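Local coordinates for Spermidine/putrescine ABC transporter, periplasmic binding protein (Treponema pallidum, PDB 2V84) that probably binds polyamines such as spermidine and putrescine in the periplasm, as the receptor component of an ABC transporter, at residues G171-V181 and Q249-V257. Sequence-based numbering, arbitrary orientation.
Sequences GAALASLGYNV and QDVASPVYV
With its chi1 at -64°, Val251 holds CG1 beside its own backbone N, anti to the carbonyl carbon, and lays it near Ala175 O and Ser176 CA, while CG2 faces the methyl of Ala175 at 4.1 Å. Val181, at chi1 -43°, likewise sends CG1 beside its own backbone N, and from there it reaches Ala252 O at 3.4 Å and the Pro254 ring at CD. The pair illustrates how small and branched side chains let a helix end and the loop after it settle on the lead-in to a strand. Ala175 CB also rests 3.4 Å from Ala252 O; with Val181 CG1 it covers this carbonyl of the central residue of an inverse gamma turn, which finds no polar partner in the model. Further along, Pro254 CG lies 3.6 Å from Ala172 N; at Gly171 the absence of a side chain makes room for the ring, close to Glu168, a predicted spermidine-binding residue. The one polar link is a water that donates to Ala175 O and accepts from Ala252 N. Ala175 O takes Gly178 N as well, within the Schellman motif that ends the helix. Helix 166-176 thus packs on the loop into strand 254-260 and its first residue, Pro254; strands 125-137 and 321-322 flank that strand, while helix 186-200 touches Ala173 and Ser176.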
loop_
_atom_site.group_PDB
_atom_site.type_symbol
_atom_site.label_atom_id
_atom_site.label_comp_id
_atom_site.label_asym_id
_atom_site.label_seq_id
_atom_site.Cartn_x
_atom_site.Cartn_y
_atom_site.Cartn_z
ATOM N N GLY A 171 -0.775 -2.489 13.292
ATOM C CA GLY A 171 0.645 -2.393 12.955
ATOM C C GLY A 171 1.306 -1.171 13.560
ATOM O O GLY A 171 2.380 -1.268 14.153
ATOM N N ALA A 172 0.659 -0.021 13.418
ATOM C CA ALA A 172 1.151 1.221 14.031
ATOM C C ALA A 172 1.251 1.119 15.546
ATOM O O ALA A 172 2.209 1.611 16.139
ATOM C CB ALA A 172 0.273 2.362 13.644
ATOM N N ALA A 173 0.260 0.486 16.168
ATOM C CA ALA A 173 0.248 0.272 17.618
ATOM C C ALA A 173 1.358 -0.675 18.046
ATOM O O ALA A 173 2.086 -0.396 19.002
ATOM C CB ALA A 173 -1.096 -0.244 18.069
ATOM N N LEU A 174 1.487 -1.780 17.322
ATOM C CA LEU A 174 2.580 -2.748 17.540
ATOM C C LEU A 174 3.954 -2.096 17.400
ATOM O O LEU A 174 4.798 -2.245 18.285
ATOM C CB LEU A 174 2.451 -3.914 16.571
ATOM C CG LEU A 174 1.342 -4.915 16.915
ATOM C CD1 LEU A 174 0.976 -5.788 15.716
ATOM C CD2 LEU A 174 1.753 -5.761 18.110
ATOM N N ALA A 175 4.159 -1.368 16.293
ATOM C CA ALA A 175 5.378 -0.612 16.047
ATOM C C ALA A 175 5.712 0.314 17.227
ATOM O O ALA A 175 6.801 0.230 17.790
ATOM C CB ALA A 175 5.271 0.168 14.746
ATOM N N SER A 176 4.762 1.167 17.609
ATOM C CA SER A 176 4.927 2.068 18.759
ATOM C C SER A 176 5.373 1.357 20.028
ATOM O O SER A 176 6.219 1.874 20.751
ATOM C CB SER A 176 3.633 2.819 19.060
ATOM O OG SER A 176 3.259 3.605 17.957
ATOM N N LEU A 177 4.803 0.182 20.290
ATOM C CA LEU A 177 5.160 -0.639 21.464
ATOM C C LEU A 177 6.423 -1.494 21.288
ATOM O O LEU A 177 6.722 -2.347 22.143
ATOM C CB LEU A 177 3.986 -1.543 21.852
ATOM C CG LEU A 177 2.718 -0.809 22.304
ATOM C CD1 LEU A 177 1.493 -1.701 22.179
ATOM C CD2 LEU A 177 2.886 -0.281 23.723
ATOM N N GLY A 178 7.151 -1.281 20.188
ATOM C CA GLY A 178 8.413 -1.983 19.947
ATOM C C GLY A 178 8.221 -3.431 19.543
ATOM O O GLY A 178 9.150 -4.253 19.616
ATOM N N TYR A 179 7.008 -3.750 19.108
ATOM C CA TYR A 179 6.682 -5.104 18.682
ATOM C C TYR A 179 6.615 -5.228 17.159
ATOM O O TYR A 179 6.374 -4.248 16.447
ATOM C CB TYR A 179 5.363 -5.541 19.314
ATOM C CG TYR A 179 5.368 -5.538 20.833
ATOM C CD1 TYR A 179 6.503 -5.935 21.551
ATOM C CD2 TYR A 179 4.231 -5.175 21.551
ATOM C CE1 TYR A 179 6.514 -5.944 22.937
ATOM C CE2 TYR A 179 4.227 -5.184 22.941
ATOM C CZ TYR A 179 5.373 -5.579 23.628
ATOM O OH TYR A 179 5.383 -5.608 25.004
ATOM N N ASN A 180 6.834 -6.437 16.653
ATOM C CA ASN A 180 6.790 -6.643 15.217
ATOM C C ASN A 180 5.384 -6.395 14.675
ATOM O O ASN A 180 4.415 -6.938 15.223
ATOM C CB ASN A 180 7.255 -8.057 14.850
ATOM C CG ASN A 180 7.670 -8.151 13.407
ATOM O OD1 ASN A 180 6.840 -8.329 12.520
ATOM N ND2 ASN A 180 8.963 -7.988 13.158
ATOM N N VAL A 181 5.263 -5.584 13.620
ATOM C CA VAL A 181 3.940 -5.326 13.038
ATOM C C VAL A 181 3.271 -6.611 12.545
ATOM O O VAL A 181 2.079 -6.624 12.229
ATOM C CB VAL A 181 3.926 -4.186 11.925
ATOM C CG1 VAL A 181 4.769 -2.988 12.346
ATOM C CG2 VAL A 181 4.367 -4.688 10.594
ATOM N N GLN A 249 9.553 7.763 12.003
ATOM C CA GLN A 249 10.886 7.186 11.784
ATOM C C GLN A 249 11.528 6.636 13.059
ATOM O O GLN A 249 12.583 5.985 12.990
ATOM C CB GLN A 249 11.814 8.224 11.131
ATOM C CG GLN A 249 11.381 8.701 9.736
ATOM C CD GLN A 249 11.472 7.625 8.657
ATOM O OE1 GLN A 249 12.535 7.064 8.409
ATOM N NE2 GLN A 249 10.358 7.343 8.010
ATOM N N ASP A 250 10.904 6.887 14.214
ATOM C CA ASP A 250 11.467 6.451 15.498
ATOM C C ASP A 250 11.073 5.018 15.872
ATOM O O ASP A 250 11.519 4.490 16.888
ATOM C CB ASP A 250 11.144 7.456 16.623
ATOM C CG ASP A 250 9.668 7.462 17.023
ATOM O OD1 ASP A 250 8.775 7.406 16.135
ATOM O OD2 ASP A 250 9.412 7.554 18.249
ATOM N N VAL A 251 10.253 4.398 15.025
ATOM C CA VAL A 251 9.763 3.032 15.196
ATOM C C VAL A 251 9.731 2.326 13.840
ATOM O O VAL A 251 9.886 2.977 12.810
ATOM C CB VAL A 251 8.334 2.993 15.834
ATOM C CG1 VAL A 251 8.351 3.561 17.252
ATOM C CG2 VAL A 251 7.334 3.717 14.967
ATOM N N ALA A 252 9.529 1.009 13.839
ATOM C CA ALA A 252 9.439 0.243 12.596
ATOM C C ALA A 252 8.008 0.244 12.074
ATOM O O ALA A 252 7.302 -0.746 12.160
ATOM C CB ALA A 252 9.957 -1.191 12.797
ATOM N N SER A 253 7.581 1.390 11.551
ATOM C CA SER A 253 6.216 1.567 11.051
ATOM C C SER A 253 5.886 0.581 9.934
ATOM O O SER A 253 6.765 0.221 9.156
ATOM C CB SER A 253 6.031 2.982 10.516
ATOM O OG SER A 253 6.427 3.930 11.479
ATOM N N PRO A 254 4.604 0.178 9.833
ATOM C CA PRO A 254 4.210 -0.740 8.768
ATOM C C PRO A 254 4.437 -0.190 7.356
ATOM O O PRO A 254 4.089 0.961 7.034
ATOM C CB PRO A 254 2.718 -0.990 9.004
ATOM C CG PRO A 254 2.318 -0.235 10.205
ATOM C CD PRO A 254 3.482 0.580 10.704
ATOM N N VAL A 255 4.995 -1.053 6.511
ATOM C CA VAL A 255 5.312 -0.769 5.118
ATOM C C VAL A 255 4.558 -1.814 4.260
ATOM O O VAL A 255 4.296 -2.914 4.718
ATOM C CB VAL A 255 6.871 -0.807 4.906
ATOM C CG1 VAL A 255 7.265 -0.668 3.452
ATOM C CG2 VAL A 255 7.552 0.301 5.715
ATOM N N TYR A 256 4.163 -1.459 3.040
ATOM C CA TYR A 256 3.496 -2.428 2.149
ATOM C C TYR A 256 4.280 -2.640 0.863
ATOM O O TYR A 256 4.998 -1.758 0.425
ATOM C CB TYR A 256 2.035 -2.018 1.829
ATOM C CG TYR A 256 1.930 -0.775 0.978
ATOM C CD1 TYR A 256 2.138 -0.824 -0.416
ATOM C CD2 TYR A 256 1.635 0.442 1.554
ATOM C CE1 TYR A 256 2.087 0.328 -1.196
ATOM C CE2 TYR A 256 1.553 1.588 0.787
ATOM C CZ TYR A 256 1.776 1.531 -0.580
ATOM O OH TYR A 256 1.717 2.692 -1.319
ATOM N N VAL A 257 4.172 -3.835 0.282
ATOM C CA VAL A 257 4.613 -4.052 -1.096
ATOM C C VAL A 257 3.460 -4.686 -1.887
ATOM O O VAL A 257 2.902 -5.690 -1.473
ATOM C CB VAL A 257 5.915 -4.901 -1.213
ATOM C CG1 VAL A 257 5.779 -6.226 -0.444
ATOM C CG2 VAL A 257 6.266 -5.111 -2.695
HETATM O O HOH W 1 9.243 -0.454 16.429
#